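Local coordinates for 190aa long hypothetical protein (Pyrococcus horikoshii, PDB 2DDZ) that is of unknown function but belongs to the DUF366 family, grouped with the class II tRNA synthetase clan, and assembles as a hexamer, at residues A171-E174 against E175-V179; I54-R58 against L59-I63; S23-A26 against Y27-F30; L98-Y102 against G103-S107; C44-V48 against E49-D53. All coordinates share one frame; numbering follows the deposited sequence.

Interaction 1 (A171-E174 against E175-V179); sequences ALVE and EIEKV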
# COMPACT_ATOMS: atom_id res chain seq x y z
N ALA E 171 28.86 7.07 -4.62
CA ALA E 171 28.72 5.87 -3.78
C ALA E 171 27.27 5.64 -3.37
O ALA E 171 26.79 4.51 -3.35
CB ALA E 171 29.59 5.99 -2.53
N LEU E 172 26.58 6.72 -3.02
CA LEU E 172 25.19 6.65 -2.60
C LEU E 172 24.25 6.35 -3.77
O LEU E 172 23.29 5.59 -3.63
CB LEU E 172 24.78 7.94 -1.90
CG LEU E 172 25.54 8.23 -0.60
CD1 LEU E 172 24.81 9.33 0.17
CD2 LEU E 172 25.64 6.97 0.25
N VAL E 173 24.51 6.95 -4.92
CA VAL E 173 23.68 6.68 -6.09
C VAL E 173 23.80 5.20 -6.44
O VAL E 173 22.79 4.53 -6.68
CB VAL E 173 24.10 7.54 -7.30
CG1 VAL E 173 23.38 7.05 -8.55
CG2 VAL E 173 23.75 8.99 -7.05
N GLU E 174 25.02 4.68 -6.44
CA GLU E 174 25.22 3.26 -6.75
C GLU E 174 24.52 2.38 -5.73
O GLU E 174 24.00 1.32 -6.08
CB GLU E 174 26.71 2.92 -6.76
CG GLU E 174 27.50 3.63 -7.83
CD GLU E 174 28.93 3.13 -7.92
OE1 GLU E 174 29.41 2.52 -6.94
OE2 GLU E 174 29.58 3.37 -8.96
N GLU E 175 24.50 2.81 -4.48
CA GLU E 175 23.85 2.04 -3.42
C GLU E 175 22.37 1.91 -3.73
O GLU E 175 21.80 0.82 -3.69
CB GLU E 175 24.03 2.73 -2.07
CG GLU E 175 23.71 1.85 -0.87
CD GLU E 175 24.58 0.60 -0.81
OE1 GLU E 175 25.80 0.72 -1.05
OE2 GLU E 175 24.04 -0.49 -0.53
N ILE E 176 21.75 3.05 -4.03
CA ILE E 176 20.33 3.08 -4.33
C ILE E 176 19.99 2.24 -5.56
O ILE E 176 19.02 1.48 -5.54
CB ILE E 176 19.86 4.53 -4.52
CG1 ILE E 176 19.87 5.24 -3.17
CG2 ILE E 176 18.48 4.55 -5.16
CD1 ILE E 176 19.68 6.73 -3.24
N GLU E 177 20.79 2.37 -6.62
CA GLU E 177 20.54 1.62 -7.84
C GLU E 177 20.70 0.10 -7.67
O GLU E 177 20.06 -0.66 -8.39
CB GLU E 177 21.44 2.14 -8.97
CG GLU E 177 21.09 3.57 -9.36
CD GLU E 177 21.86 4.09 -10.55
OE1 GLU E 177 23.11 3.98 -10.56
OE2 GLU E 177 21.22 4.63 -11.48
N LYS E 178 21.56 -0.33 -6.74
CA LYS E 178 21.70 -1.75 -6.50
C LYS E 178 20.49 -2.19 -5.67
O LYS E 178 20.02 -3.32 -5.81
CB LYS E 178 23.00 -2.08 -5.75
CG LYS E 178 23.15 -3.59 -5.43
CD LYS E 178 23.62 -4.43 -6.63
CE LYS E 178 23.66 -5.93 -6.30
NZ LYS E 178 24.03 -6.25 -4.88
N VAL E 179 19.97 -1.31 -4.81
CA VAL E 179 18.79 -1.64 -4.01
C VAL E 179 17.59 -1.89 -4.93
O VAL E 179 16.74 -2.76 -4.66
CB VAL E 179 18.37 -0.50 -3.06
CG1 VAL E 179 16.99 -0.82 -2.47
CG2 VAL E 179 19.39 -0.33 -1.94
O HOH W 1 27.80 1.58 -2.99
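V173 and E177 sit one alpha-helical turn apart, side by side and pointing the same way, on the long C-terminal helix 161-184. E177 can be followed outward. Its CB leans over the V173 carbonyl, and CG comes closer still, 3.3 Å from V173 O. With CG anti to its own carbonyl carbon (chi1 -65°) and the chain extended beyond, the carboxylate is carried back along the V173 side chain: CD and then OE1 lie beside the methyl, E177 OE1 ending 3.7 Å from V173 CG1. This is a van der Waals contact, on the partly exposed side of the helix. The backbone below it is regular, with E177 N donating to V173 O at 2.9 Å and I176 N to L172 O at 3.0 Å.

The other side of the helix is buried. L172 and I176 face strand 68-75, while A171 and E175 lean on helix 81-100. E175 bends at chi2 (60°), and its carboxylate leads away from the 171-174 turn; OE2 forms a salt bridge with R108 of the second subunit. Its other oxygen is tied back to the preceding turn by a water, which donates to E175 OE1 at 2.9 Å and to A171 O at 3.1 Å.

Interaction 2 (I54-R58 against L59-I63); sequences IEDLR and LRKEI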
# COMPACT_ATOMS: atom_id res chain seq x y z
N ILE E 54 10.86 14.37 16.26
CA ILE E 54 10.04 14.80 17.37
C ILE E 54 10.83 14.80 18.67
O ILE E 54 10.58 15.62 19.55
CB ILE E 54 8.80 13.88 17.55
CG1 ILE E 54 7.86 14.02 16.36
CG2 ILE E 54 8.04 14.28 18.82
CD1 ILE E 54 7.51 15.45 16.08
N GLU E 55 11.76 13.86 18.80
CA GLU E 55 12.60 13.80 20.00
C GLU E 55 13.47 15.07 20.12
O GLU E 55 13.74 15.54 21.23
CB GLU E 55 13.51 12.56 19.96
CG GLU E 55 14.39 12.41 21.20
CD GLU E 55 15.27 11.16 21.15
OE1 GLU E 55 15.18 10.39 20.16
OE2 GLU E 55 16.05 10.93 22.10
N ASP E 56 13.91 15.62 18.99
CA ASP E 56 14.71 16.84 19.02
C ASP E 56 13.83 17.97 19.52
O ASP E 56 14.28 18.85 20.26
CB ASP E 56 15.27 17.21 17.63
CG ASP E 56 16.45 16.32 17.21
OD1 ASP E 56 16.98 15.58 18.06
OD2 ASP E 56 16.85 16.38 16.02
N LEU E 57 12.55 17.94 19.13
CA LEU E 57 11.61 18.97 19.57
C LEU E 57 11.40 18.87 21.09
O LEU E 57 11.46 19.87 21.78
CB LEU E 57 10.26 18.81 18.86
CG LEU E 57 10.25 19.10 17.35
CD1 LEU E 57 8.92 18.67 16.75
CD2 LEU E 57 10.50 20.58 17.11
N ARG E 58 11.17 17.66 21.59
CA ARG E 58 10.95 17.47 23.02
C ARG E 58 12.17 17.87 23.85
O ARG E 58 12.04 18.53 24.89
CB ARG E 58 10.57 16.01 23.32
CG ARG E 58 9.15 15.62 22.92
CD ARG E 58 8.94 14.09 22.94
NE ARG E 58 9.30 13.48 24.22
CZ ARG E 58 8.60 13.64 25.34
NH1 ARG E 58 7.50 14.38 25.35
NH2 ARG E 58 9.00 13.05 26.46
N LEU E 59 13.36 17.47 23.40
CA LEU E 59 14.60 17.81 24.10
C LEU E 59 15.06 19.24 23.80
O LEU E 59 16.04 19.71 24.37
CB LEU E 59 15.71 16.83 23.70
CG LEU E 59 15.48 15.34 23.95
CD1 LEU E 59 16.68 14.55 23.45
CD2 LEU E 59 15.25 15.07 25.42
N ARG E 60 14.34 19.91 22.90
CA ARG E 60 14.66 21.28 22.51
C ARG E 60 16.12 21.44 22.07
O ARG E 60 16.82 22.35 22.52
CB ARG E 60 14.37 22.24 23.67
CG ARG E 60 12.92 22.33 24.07
CD ARG E 60 12.78 23.31 25.22
NE ARG E 60 13.73 22.98 26.28
CZ ARG E 60 13.96 23.74 27.35
NH1 ARG E 60 13.31 24.88 27.51
NH2 ARG E 60 14.85 23.35 28.26
N LYS E 61 16.57 20.54 21.19
CA LYS E 61 17.94 20.59 20.69
C LYS E 61 18.13 21.65 19.62
O LYS E 61 17.19 22.03 18.92
CB LYS E 61 18.35 19.24 20.10
CG LYS E 61 18.65 18.16 21.12
CD LYS E 61 19.34 16.96 20.46
CE LYS E 61 19.71 15.91 21.49
NZ LYS E 61 20.42 14.75 20.88
N GLU E 62 19.36 22.15 19.51
CA GLU E 62 19.68 23.13 18.48
C GLU E 62 20.38 22.30 17.44
O GLU E 62 21.26 21.52 17.78
CB GLU E 62 20.68 24.18 18.96
CG GLU E 62 20.24 25.09 20.08
CD GLU E 62 21.29 26.14 20.39
OE1 GLU E 62 21.47 27.06 19.57
OE2 GLU E 62 21.94 26.03 21.45
N ILE E 63 20.00 22.46 16.18
CA ILE E 63 20.69 21.73 15.13
C ILE E 63 21.43 22.81 14.35
O ILE E 63 20.87 23.43 13.43
CB ILE E 63 19.69 20.99 14.20
CG1 ILE E 63 18.71 20.16 15.03
CG2 ILE E 63 20.44 20.02 13.30
CD1 ILE E 63 19.38 19.07 15.86
O HOH W 2 13.34 20.26 26.92
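L59 lies alongside E55, one turn further on, and this pair with the backbone under it is the close-packed part of the contact. L59 CG rests 3.2 Å from E55 O, and its CD1 lies 3.9 Å from E55 CG. E55 keeps CG anti to the backbone N (chi1 -178°) and runs out fully extended, which sets CG, and beyond it the carboxylate oxygen OE2, beside L59 CD1. L59 N donates to E55 O in a nearly straight bond of 2.9 Å.

The D56 side is looser. The methylene K61 CD comes within 3.6 Å of D56 OD1, but the ammonium stays beyond salt-bridge distance, K61 NZ being 4.5 Å from D56 OD1. D56 OD2 meets the methyl I63 CD1 and also bonds a glycerol, probably left from crystallisation. Further out, R58 reaches the backbone oxygen of R28 in the third subunit, and a water donates to R58 O while accepting a weak bond from R60 NE.

The chain leaves the helix at R60, whose phi is positive (53°). K61 N reaches back to D56 O at 3.0 Å, in the carbonyl plane, and R60 N bonds L57 O from above the carbonyl plane: the Schellman motif that ends helix 54-59.

Interaction 3 (S23-A26 against Y27-F30); sequences SHWA and YRNF. With GAI (guanidine), chain Q.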
# COMPACT_ATOMS: atom_id res chain seq x y z
N SER E 23 8.78 17.77 0.29
CA SER E 23 8.59 17.07 -0.97
C SER E 23 8.73 17.98 -2.17
O SER E 23 8.34 19.15 -2.13
CB SER E 23 7.23 16.36 -1.01
OG SER E 23 6.14 17.27 -0.98
N HIS E 24 9.28 17.42 -3.24
CA HIS E 24 9.49 18.12 -4.50
C HIS E 24 10.49 19.26 -4.39
O HIS E 24 10.55 20.12 -5.26
CB HIS E 24 8.15 18.62 -5.05
CG HIS E 24 7.25 17.54 -5.55
ND1 HIS E 24 7.45 16.90 -6.76
CD2 HIS E 24 6.11 17.01 -5.04
CE1 HIS E 24 6.47 16.03 -6.96
NE2 HIS E 24 5.65 16.08 -5.93
N TRP E 25 11.29 19.27 -3.33
CA TRP E 25 12.28 20.32 -3.14
C TRP E 25 13.23 20.44 -4.35
O TRP E 25 13.37 21.52 -4.93
CB TRP E 25 13.09 20.07 -1.88
CG TRP E 25 14.11 21.12 -1.62
CD1 TRP E 25 13.87 22.40 -1.23
CD2 TRP E 25 15.53 21.00 -1.77
NE1 TRP E 25 15.05 23.09 -1.12
CE2 TRP E 25 16.09 22.26 -1.45
CE3 TRP E 25 16.38 19.96 -2.15
CZ2 TRP E 25 17.47 22.50 -1.49
CZ3 TRP E 25 17.76 20.20 -2.19
CH2 TRP E 25 18.29 21.47 -1.86
N ALA E 26 13.86 19.33 -4.71
CA ALA E 26 14.79 19.28 -5.83
C ALA E 26 14.12 19.71 -7.14
O ALA E 26 14.72 20.43 -7.93
CB ALA E 26 15.37 17.86 -5.98
N TYR E 27 12.89 19.28 -7.36
CA TYR E 27 12.20 19.62 -8.60
C TYR E 27 11.76 21.07 -8.62
O TYR E 27 11.82 21.74 -9.65
CB TYR E 27 11.01 18.68 -8.82
CG TYR E 27 10.26 18.95 -10.10
CD1 TYR E 27 10.91 18.87 -11.34
CD2 TYR E 27 8.92 19.33 -10.08
CE1 TYR E 27 10.24 19.18 -12.52
CE2 TYR E 27 8.23 19.63 -11.25
CZ TYR E 27 8.90 19.56 -12.47
OH TYR E 27 8.22 19.90 -13.62
N ARG E 28 11.32 21.58 -7.47
CA ARG E 28 10.87 22.97 -7.38
C ARG E 28 12.02 23.94 -7.61
O ARG E 28 11.87 24.92 -8.33
CB ARG E 28 10.26 23.23 -6.01
CG ARG E 28 8.76 23.13 -5.97
CD ARG E 28 8.21 23.50 -4.59
NE ARG E 28 8.34 22.47 -3.53
CZ ARG E 28 9.26 22.47 -2.56
NH1 ARG E 28 9.26 21.50 -1.66
NH2 ARG E 28 10.18 23.42 -2.48
N ASN E 29 13.17 23.63 -7.01
CA ASN E 29 14.34 24.51 -7.10
C ASN E 29 15.34 24.27 -8.24
O ASN E 29 15.87 25.22 -8.80
CB ASN E 29 15.06 24.47 -5.76
CG ASN E 29 14.24 25.09 -4.64
OD1 ASN E 29 13.40 24.43 -4.02
ND2 ASN E 29 14.46 26.36 -4.39
N PHE E 30 15.58 23.01 -8.58
CA PHE E 30 16.54 22.68 -9.63
C PHE E 30 15.95 22.03 -10.88
O PHE E 30 16.66 21.73 -11.83
CB PHE E 30 17.63 21.81 -9.01
CG PHE E 30 18.15 22.34 -7.70
CD1 PHE E 30 18.89 23.52 -7.66
CD2 PHE E 30 17.89 21.66 -6.50
CE1 PHE E 30 19.37 24.02 -6.45
CE2 PHE E 30 18.36 22.16 -5.29
CZ PHE E 30 19.10 23.34 -5.26
C GAI Q . 18.09 27.53 -3.16
N1 GAI Q . 18.03 27.68 -1.86
N2 GAI Q . 18.48 28.54 -3.96
N3 GAI Q . 17.77 26.33 -3.70
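The six-membered ring of W25 takes the edge of F30 on one face: the planes stand at 84° with centroids 5.2 Å apart, a T-shaped stack in which F30 CE2 comes to 3.5 Å from W25 CH2. W25 places CG anti to its backbone N (chi1 -179°), which swings the indole along the helix to meet the phenyl of F30, five residues on. N29 CB sits over the centre of one F30 face, and F30 CZ is 3.6 Å from N3 of the bound guanidine, whose pocket N29 and F30 share with R12 and I14.

The R28 guanidinium is the other flat group. H24 O and W25 CA lie over one of its faces, and S23 O meets its edge, accepting a 2.6 Å bond from R28 NH1. A leucine here would probably leave S23 O without this donor and let the chain ahead of the helix shift. H24 holds the N-cap position, its O receiving R28 N at 2.8 Å.

Helix 25-30 is the helix of the beta-alpha-beta unit between strands 5-8 and 36-45. W25, A26 and F30 pack on V38 of strand 36-45, W25 reaches I72 of strand 68-75, and Y27 touches I54 of the fourth subunit.

Interaction 4 (L98-Y102 against G103-S107); sequences LLWNY and GIEAS. With GAI (guanidine), chain S.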
# COMPACT_ATOMS: atom_id res chain seq x y z
N LEU E 98 32.96 4.05 3.25
CA LEU E 98 33.71 4.96 2.42
C LEU E 98 34.82 5.72 3.17
O LEU E 98 35.87 6.01 2.61
CB LEU E 98 32.76 5.97 1.77
CG LEU E 98 33.44 7.01 0.88
CD1 LEU E 98 34.21 6.29 -0.23
CD2 LEU E 98 32.41 7.97 0.29
N LEU E 99 34.57 6.05 4.43
CA LEU E 99 35.56 6.78 5.21
C LEU E 99 36.76 5.88 5.47
O LEU E 99 37.87 6.36 5.68
CB LEU E 99 34.95 7.27 6.52
CG LEU E 99 33.98 8.45 6.38
CD1 LEU E 99 33.29 8.73 7.70
CD2 LEU E 99 34.74 9.68 5.92
N TRP E 100 36.54 4.57 5.45
CA TRP E 100 37.62 3.62 5.65
C TRP E 100 38.64 3.69 4.51
O TRP E 100 39.83 3.53 4.74
CB TRP E 100 37.07 2.20 5.76
CG TRP E 100 36.61 1.87 7.13
CD1 TRP E 100 35.33 1.97 7.61
CD2 TRP E 100 37.42 1.44 8.23
NE1 TRP E 100 35.30 1.62 8.95
CE2 TRP E 100 36.57 1.29 9.35
CE3 TRP E 100 38.79 1.17 8.37
CZ2 TRP E 100 37.05 0.88 10.60
CZ3 TRP E 100 39.26 0.76 9.62
CH2 TRP E 100 38.39 0.62 10.72
N ASN E 101 38.16 3.93 3.29
CA ASN E 101 39.05 4.03 2.13
C ASN E 101 39.82 5.35 2.18
O ASN E 101 40.61 5.67 1.29
CB ASN E 101 38.26 3.89 0.83
CG ASN E 101 37.59 2.52 0.70
OD1 ASN E 101 37.94 1.57 1.40
ND2 ASN E 101 36.61 2.42 -0.21
N TYR E 102 39.55 6.12 3.22
CA TYR E 102 40.23 7.38 3.43
C TYR E 102 41.14 7.19 4.64
O TYR E 102 41.75 8.14 5.14
CB TYR E 102 39.25 8.51 3.70
CG TYR E 102 38.63 9.10 2.47
CD1 TYR E 102 37.58 8.46 1.80
CD2 TYR E 102 39.06 10.35 1.99
CE1 TYR E 102 36.97 9.05 0.70
CE2 TYR E 102 38.46 10.94 0.88
CZ TYR E 102 37.41 10.29 0.24
OH TYR E 102 36.80 10.89 -0.84
N GLY E 103 41.21 5.95 5.12
CA GLY E 103 42.05 5.62 6.26
C GLY E 103 41.49 6.02 7.61
O GLY E 103 42.25 6.15 8.57
N ILE E 104 40.18 6.21 7.70
CA ILE E 104 39.54 6.61 8.95
C ILE E 104 38.82 5.48 9.66
O ILE E 104 38.00 4.77 9.07
CB ILE E 104 38.57 7.75 8.68
CG1 ILE E 104 39.36 8.96 8.20
CG2 ILE E 104 37.76 8.07 9.94
CD1 ILE E 104 38.50 10.13 7.86
N GLU E 105 39.12 5.30 10.95
CA GLU E 105 38.49 4.25 11.73
C GLU E 105 37.14 4.74 12.25
O GLU E 105 36.98 4.99 13.45
CB GLU E 105 39.38 3.85 12.92
CG GLU E 105 40.81 3.50 12.54
CD GLU E 105 41.67 3.15 13.75
OE1 GLU E 105 41.40 3.70 14.85
OE2 GLU E 105 42.62 2.34 13.61
N ALA E 106 36.17 4.88 11.35
CA ALA E 106 34.84 5.35 11.72
C ALA E 106 33.87 4.20 12.00
O ALA E 106 34.02 3.10 11.48
CB ALA E 106 34.29 6.24 10.61
N SER E 107 32.87 4.47 12.84
CA SER E 107 31.87 3.46 13.20
C SER E 107 30.47 4.03 13.09
O SER E 107 30.29 5.25 12.91
CB SER E 107 32.11 2.97 14.62
OG SER E 107 32.04 4.04 15.52
C GAI S . 38.65 -2.49 8.55
N1 GAI S . 37.68 -1.96 7.87
N2 GAI S . 39.79 -2.84 7.95
N3 GAI S . 38.50 -2.69 9.88
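G103 N makes the shortest bond of this turn, 2.8 Å to W100 O, approaching from above the carbonyl plane. One residue on, I104 N reaches back to L99 O at 3.1 Å. These two bonds form the Schellman motif that ends helix 81-100, with G103 as its C-prime residue; phi there is 77°, a value that favours glycine, and a CB would run into Y102 O.

The W100 indole lies over the chain that follows, which returns beneath it. I104 O lies 3.5 Å above its plane, over the ring centre, and E105 CA makes a CH-pi contact on the same face, 4.0 Å from the centroid of the six-membered ring. A weak bond of 3.2 Å ties W100 NE1 to A106 O. The opposite face carries a bound guanidine, its N1 3.4 Å from W100 CE3. With an alanine at this position, the guanidine would probably lose its flat support and the E105 backbone its aromatic cover.

On the buried side L99, with CG beside its backbone N (chi1 -73°), sends CD1 to within 4.0 Å of A106 CB.

The turn thus leads from helix 81-100 into strand 106-109. L99, I104 and A106 pack on strand 112-115, Y102 bonds E163 and meets F164 edge-to-face on helix 161-184, and W100 meets W100 of the second subunit.

Interaction 5 (C44-V48 against E49-D53); sequences CNVKV and EEMVD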
# COMPACT_ATOMS: atom_id res chain seq x y z
N CYS E 44 24.22 25.18 8.67
CA CYS E 44 23.12 24.35 9.15
C CYS E 44 22.47 25.00 10.36
O CYS E 44 23.07 25.05 11.44
CB CYS E 44 23.63 22.96 9.54
SG CYS E 44 22.35 21.88 10.23
N ASN E 45 21.27 25.52 10.18
CA ASN E 45 20.54 26.13 11.28
C ASN E 45 19.07 25.78 11.06
O ASN E 45 18.33 26.50 10.38
CB ASN E 45 20.76 27.64 11.30
CG ASN E 45 20.11 28.30 12.50
OD1 ASN E 45 19.93 27.68 13.55
ND2 ASN E 45 19.76 29.57 12.36
N VAL E 46 18.67 24.65 11.63
CA VAL E 46 17.31 24.15 11.47
C VAL E 46 16.25 24.87 12.26
O VAL E 46 16.30 24.91 13.48
CB VAL E 46 17.22 22.64 11.84
CG1 VAL E 46 15.82 22.11 11.51
CG2 VAL E 46 18.27 21.85 11.08
N LYS E 47 15.28 25.43 11.55
CA LYS E 47 14.17 26.12 12.17
C LYS E 47 13.29 25.08 12.89
O LYS E 47 13.01 24.01 12.35
CB LYS E 47 13.33 26.84 11.12
CG LYS E 47 14.04 28.00 10.44
CD LYS E 47 13.11 28.66 9.42
CE LYS E 47 13.73 29.90 8.80
NZ LYS E 47 15.02 29.63 8.10
N VAL E 48 12.87 25.41 14.10
CA VAL E 48 12.03 24.53 14.89
C VAL E 48 10.78 24.06 14.15
O VAL E 48 10.30 22.95 14.37
CB VAL E 48 11.64 25.22 16.22
CG1 VAL E 48 10.52 24.45 16.91
CG2 VAL E 48 12.85 25.28 17.12
N GLU E 49 10.26 24.90 13.25
CA GLU E 49 9.07 24.55 12.49
C GLU E 49 9.42 23.61 11.35
O GLU E 49 8.53 23.08 10.68
CB GLU E 49 8.40 25.81 11.92
CG GLU E 49 9.37 26.74 11.19
CD GLU E 49 9.92 27.83 12.08
OE1 GLU E 49 10.11 27.59 13.29
OE2 GLU E 49 10.18 28.94 11.57
N GLU E 50 10.71 23.41 11.13
CA GLU E 50 11.16 22.52 10.07
C GLU E 50 11.77 21.24 10.64
O GLU E 50 12.12 20.32 9.90
CB GLU E 50 12.19 23.23 9.18
CG GLU E 50 11.67 24.46 8.44
CD GLU E 50 10.65 24.13 7.36
OE1 GLU E 50 10.66 22.99 6.85
OE2 GLU E 50 9.86 25.02 7.01
N MET E 51 11.91 21.18 11.97
CA MET E 51 12.49 20.00 12.62
C MET E 51 11.59 18.78 12.43
O MET E 51 10.38 18.84 12.66
CB MET E 51 12.71 20.26 14.11
CG MET E 51 13.88 21.17 14.44
SD MET E 51 14.25 21.23 16.17
CE MET E 51 15.33 20.00 16.20
N VAL E 52 12.18 17.66 12.02
CA VAL E 52 11.43 16.44 11.79
C VAL E 52 11.48 15.45 12.96
O VAL E 52 10.50 14.78 13.25
CB VAL E 52 11.91 15.73 10.50
CG1 VAL E 52 11.31 14.34 10.39
CG2 VAL E 52 11.51 16.57 9.26
N ASP E 53 12.63 15.35 13.61
CA ASP E 53 12.78 14.45 14.75
C ASP E 53 12.00 15.00 15.94
O ASP E 53 12.42 15.98 16.57
CB ASP E 53 14.26 14.29 15.12
CG ASP E 53 14.51 13.10 16.04
OD1 ASP E 53 13.58 12.68 16.77
OD2 ASP E 53 15.64 12.59 16.05
O HOH W 3 8.59 20.62 13.58
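V46 opens the contact where strand 36-45 gives way to a type I beta turn, K47 to E50, that carries the chain toward helix 54-59. Its CG1, anti to the backbone N (chi1 -174°), touches M51 CG at 3.6 Å, the two side chains crossing at a slant across the mouth of the turn. V46 also packs on Y16 and I63.

K47 supplies the main backbone link. Its carbonyl oxygen accepts E50 N at 2.7 Å, the donor standing above the carbonyl plane, and E50 CB leans against the same oxygen. The lysine side chain runs outward instead, with its methylenes beside the E49 carboxylate: K47 CD is 3.6 Å from E49 OE2. That contact is made by the aliphatic part of the lysine, since NZ goes to a salt bridge with D17. E49 can fold back in this way because its CG lies between the backbone N and the carbonyl carbon (chi1 50°) and the chain bends again at chi2 (-94°). E50, by contrast, turns its carboxylate away to a salt bridge with R22.

V48 stands at the exposed end. Its CG2 comes only loosely to the sulfur, 4.4 Å from M51 SD, and its carbonyl takes a weak bond from M51 N at 3.4 Å. M51 O is also bonded by R187 of the second subunit. A water closes the loop, donating to V48 O at 3.0 Å and to M51 O at 2.7 Å.

Interactions 2 and 5 form one continuous patch, their centres 9 Å apart: I63 O lies 3.1 Å from V46 N, probably a hydrogen bond, and the M51 methyl packs against both D56 and I63, with M51 CE 3.6 Å from I63 CG1. Interaction 1 lies across the chain's centre from this patch, about 17 Å from interaction 2 at the nearest atoms. It runs close to interaction 4, about 4 Å at nearest atoms without touching. Interactions 3 and 4 each meet a separate guanidine, and their centres are 32 Å apart. Between subunits, the R58 guanidinium of one subunit (interaction 2) donates to the backbone oxygen of R28 (interaction 3) in another.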